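Local coordinates for protein putative S-adenosyl-L-methionine-dependent Methyltransferase (Methanococcus maripaludis, PDB 3DLC) that binds S-adenosylmethionine and is probably a methyltransferase of the Rossmann-like class, its methyl acceptor not firmly known, at residues L138-G149 with E205-D215. Sequence-based numbering, arbitrary orientation. Where two conformers were deposited one is given.
Sequences LKSGGKTYIGGG and EGFWIIISKTD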
# COMPACT_ATOMS: atom_id res chain seq x y z
N LEU A 138 -8.44 10.47 -6.08
CA LEU A 138 -9.56 9.58 -5.86
C LEU A 138 -10.81 10.11 -6.58
O LEU A 138 -11.14 11.29 -6.47
CB LEU A 138 -9.82 9.48 -4.34
CG LEU A 138 -10.81 8.44 -3.85
CD1 LEU A 138 -10.39 7.02 -4.28
CD2 LEU A 138 -10.93 8.52 -2.32
N LYS A 139 -11.48 9.21 -7.29
CA LYS A 139 -12.72 9.53 -7.97
C LYS A 139 -13.85 9.64 -6.94
O LYS A 139 -13.89 8.90 -5.96
CB LYS A 139 -13.06 8.44 -9.00
CG LYS A 139 -14.14 8.84 -9.97
CD LYS A 139 -14.48 7.68 -10.94
CE LYS A 139 -13.29 7.25 -11.72
NZ LYS A 139 -13.75 6.23 -12.70
N SER A 140 -14.76 10.56 -7.19
CA SER A 140 -15.97 10.66 -6.37
C SER A 140 -16.63 9.28 -6.38
O SER A 140 -16.88 8.69 -7.44
CB SER A 140 -16.90 11.74 -6.93
OG SER A 140 -18.05 11.89 -6.12
N GLY A 141 -16.96 8.79 -5.20
CA GLY A 141 -17.47 7.44 -5.00
C GLY A 141 -16.39 6.39 -4.83
O GLY A 141 -16.69 5.25 -4.55
N GLY A 142 -15.14 6.78 -4.99
CA GLY A 142 -13.99 5.90 -4.84
C GLY A 142 -13.70 5.55 -3.40
O GLY A 142 -14.14 6.23 -2.47
N LYS A 143 -12.86 4.52 -3.23
CA LYS A 143 -12.47 3.99 -1.92
C LYS A 143 -10.96 3.85 -1.81
O LYS A 143 -10.27 3.65 -2.82
CB LYS A 143 -13.07 2.58 -1.69
CG LYS A 143 -14.60 2.49 -1.77
CD LYS A 143 -15.26 3.11 -0.58
CE LYS A 143 -16.77 2.96 -0.65
NZ LYS A 143 -17.43 3.51 0.52
N THR A 144 -10.46 3.91 -0.58
CA THR A 144 -9.06 3.60 -0.30
C THR A 144 -8.94 2.43 0.67
O THR A 144 -9.86 2.10 1.40
CB THR A 144 -8.25 4.80 0.27
OG1 THR A 144 -8.55 5.02 1.66
CG2 THR A 144 -8.51 6.07 -0.48
N TYR A 145 -7.75 1.84 0.69
CA TYR A 145 -7.40 0.76 1.64
C TYR A 145 -5.89 0.88 1.81
O TYR A 145 -5.11 0.27 1.09
CB TYR A 145 -7.83 -0.57 1.06
CG TYR A 145 -7.88 -1.72 2.05
CD1 TYR A 145 -8.98 -1.93 2.87
CD2 TYR A 145 -6.86 -2.66 2.11
CE1 TYR A 145 -9.06 -3.02 3.70
CE2 TYR A 145 -6.95 -3.75 2.94
CZ TYR A 145 -8.05 -3.93 3.74
OH TYR A 145 -8.10 -5.04 4.54
N ILE A 146 -5.52 1.73 2.76
CA ILE A 146 -4.12 2.20 2.93
C ILE A 146 -3.65 1.88 4.33
O ILE A 146 -4.22 2.35 5.33
CB ILE A 146 -4.04 3.72 2.67
CG1 ILE A 146 -4.38 4.01 1.20
CG2 ILE A 146 -2.69 4.28 3.10
CD1 ILE A 146 -4.69 5.46 0.93
N GLY A 147 -2.61 1.06 4.44
CA GLY A 147 -2.19 0.64 5.78
C GLY A 147 -1.18 -0.45 5.71
O GLY A 147 -0.23 -0.38 4.91
N GLY A 148 -1.37 -1.47 6.52
CA GLY A 148 -0.46 -2.62 6.53
C GLY A 148 -1.04 -3.79 7.27
O GLY A 148 -2.03 -3.66 7.95
N GLY A 149 -0.42 -4.94 7.10
CA GLY A 149 -0.90 -6.14 7.73
C GLY A 149 -0.62 -7.36 6.89
O GLY A 149 0.09 -7.33 5.88
N GLU A 205 -6.79 -8.44 10.22
CA GLU A 205 -6.32 -8.30 8.85
C GLU A 205 -5.31 -7.19 8.70
O GLU A 205 -4.68 -7.03 7.66
CB GLU A 205 -7.48 -8.05 7.90
CG GLU A 205 -8.14 -6.70 8.09
CD GLU A 205 -9.37 -6.68 9.00
OE1 GLU A 205 -9.40 -7.27 10.14
OE2 GLU A 205 -10.33 -6.03 8.55
N GLY A 206 -5.18 -6.43 9.76
CA GLY A 206 -4.21 -5.32 9.83
C GLY A 206 -4.82 -3.98 10.21
O GLY A 206 -5.89 -3.92 10.83
N PHE A 207 -4.09 -2.93 9.85
CA PHE A 207 -4.45 -1.52 10.09
C PHE A 207 -4.72 -0.92 8.71
O PHE A 207 -3.83 -0.95 7.86
CB PHE A 207 -3.29 -0.78 10.75
CG PHE A 207 -3.43 0.73 10.68
CD1 PHE A 207 -4.27 1.42 11.52
CD2 PHE A 207 -2.76 1.45 9.74
CE1 PHE A 207 -4.41 2.79 11.41
CE2 PHE A 207 -2.89 2.84 9.64
CZ PHE A 207 -3.71 3.48 10.48
N TRP A 208 -5.90 -0.34 8.48
CA TRP A 208 -6.24 0.16 7.14
C TRP A 208 -7.10 1.42 7.24
O TRP A 208 -8.07 1.48 7.99
CB TRP A 208 -6.96 -0.90 6.32
CG TRP A 208 -6.16 -2.18 6.21
CD1 TRP A 208 -6.28 -3.28 7.00
CD2 TRP A 208 -5.10 -2.44 5.31
NE1 TRP A 208 -5.36 -4.22 6.63
CE2 TRP A 208 -4.62 -3.73 5.59
CE3 TRP A 208 -4.50 -1.72 4.28
CZ2 TRP A 208 -3.58 -4.32 4.86
CZ3 TRP A 208 -3.47 -2.31 3.54
CH2 TRP A 208 -3.02 -3.59 3.85
N ILE A 209 -6.73 2.40 6.41
CA ILE A 209 -7.41 3.67 6.26
C ILE A 209 -8.28 3.60 5.02
O ILE A 209 -7.78 3.40 3.92
CB ILE A 209 -6.37 4.80 6.15
CG1 ILE A 209 -5.49 4.88 7.40
CG2 ILE A 209 -7.06 6.13 5.84
CD1 ILE A 209 -4.17 5.64 7.18
N ILE A 210 -9.58 3.79 5.23
CA ILE A 210 -10.60 3.60 4.20
C ILE A 210 -11.42 4.87 4.02
O ILE A 210 -12.43 5.12 4.70
CB ILE A 210 -11.52 2.42 4.57
CG1 ILE A 210 -10.70 1.15 4.80
CG2 ILE A 210 -12.59 2.20 3.50
CD1 ILE A 210 -11.45 -0.04 5.35
N ILE A 211 -10.95 5.70 3.10
CA ILE A 211 -11.59 6.96 2.78
C ILE A 211 -12.60 6.71 1.69
O ILE A 211 -12.35 5.99 0.74
CB ILE A 211 -10.54 7.97 2.31
CG1 ILE A 211 -9.56 8.29 3.45
CG2 ILE A 211 -11.20 9.25 1.77
CD1 ILE A 211 -8.22 8.87 2.97
N SER A 212 -13.74 7.39 1.80
CA SER A 212 -14.75 7.42 0.76
C SER A 212 -14.89 8.83 0.26
O SER A 212 -15.27 9.68 1.02
CB SER A 212 -16.11 7.05 1.30
OG SER A 212 -16.17 5.70 1.64
N LYS A 213 -14.68 9.10 -1.01
CA LYS A 213 -14.87 10.44 -1.50
C LYS A 213 -16.32 10.64 -1.81
O LYS A 213 -16.91 9.95 -2.62
CB LYS A 213 -14.02 10.73 -2.74
CG LYS A 213 -14.27 12.15 -3.25
CD LYS A 213 -13.50 12.60 -4.49
CE LYS A 213 -12.22 13.23 -4.15
NZ LYS A 213 -11.39 13.74 -5.28
N THR A 214 -16.89 11.61 -1.15
CA THR A 214 -18.29 11.88 -1.28
C THR A 214 -18.52 13.38 -1.27
O THR A 214 -17.68 14.14 -0.82
CB THR A 214 -19.06 11.17 -0.14
OG1 THR A 214 -20.45 11.04 -0.47
CG2 THR A 214 -18.86 11.85 1.25
N ASP A 215 -19.67 13.80 -1.75
CA ASP A 215 -20.04 15.22 -1.75
C ASP A 215 -19.97 15.71 -0.30
O ASP A 215 -20.61 15.15 0.58
CB ASP A 215 -21.41 15.42 -2.34
CG ASP A 215 -21.47 15.16 -3.85
OD1 ASP A 215 -20.41 15.22 -4.54
OD2 ASP A 215 -22.58 14.90 -4.35
O HOH W 1 -6.31 -7.15 4.68
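Strand 142-146 pairs with strand 206-211 as antiparallel neighbours, at 160° between their directions, where the five parallel strands of the seven-stranded sheet meet its one reversed strand, 206-211. Backbone bonds run both ways between Ile146 and Ile209 and between Gly148 and Phe207.

Between these pairs and the Lys143–Ser212 bridge the regular pattern is interrupted, and Thr144 fills in with its side chain. OG1 sits between its own backbone N and carbonyl carbon, where it accepts a nearly straight bond from Ile211 N (2.9 Å, 178°) and donates to Ile209 O. That carbonyl is gripped twice, by Thr144 OG1 and Ile146 N, which arrive from opposite faces of its plane.

On the side facing helix 28-40, the Tyr145 ring lies on the Trp208 indole in an offset stack, the centroids of the Tyr145 ring and the indole five-membered ring 4.1 Å apart and the planes at 15°. Gly147 and Gly148 cover the other indole face, Gly148 CA making a CH-pi contact with the six-membered ring. Trp208 NE1 donates in its ring plane to Glu205 O, helping to fix the indole's rotation, while a water bonds to Tyr145 OH.

Ile146 and Ile209 occupy the opposite side, packed against helix 127-137, Ile209 reaching helix 180-193 as well. At the far end, Lys213, bent at chi3, brings NZ to Leu138 O (2.7 Å) in the carbonyl plane; NZ also donates to Tyr135 O and Asn110 OD1. The type II turn at Lys139–Gly142 is tied by Gly141 N to Lys213 O (2.8 Å).

Trp208 also approaches Arg118, an S-adenosylmethionine-binding residue, whose NE bonds to Gly149 O. The strand order 3-2-1-4-5-7-6, with strand 206-211 inserted antiparallel, is the hallmark of the class I methyltransferase fold.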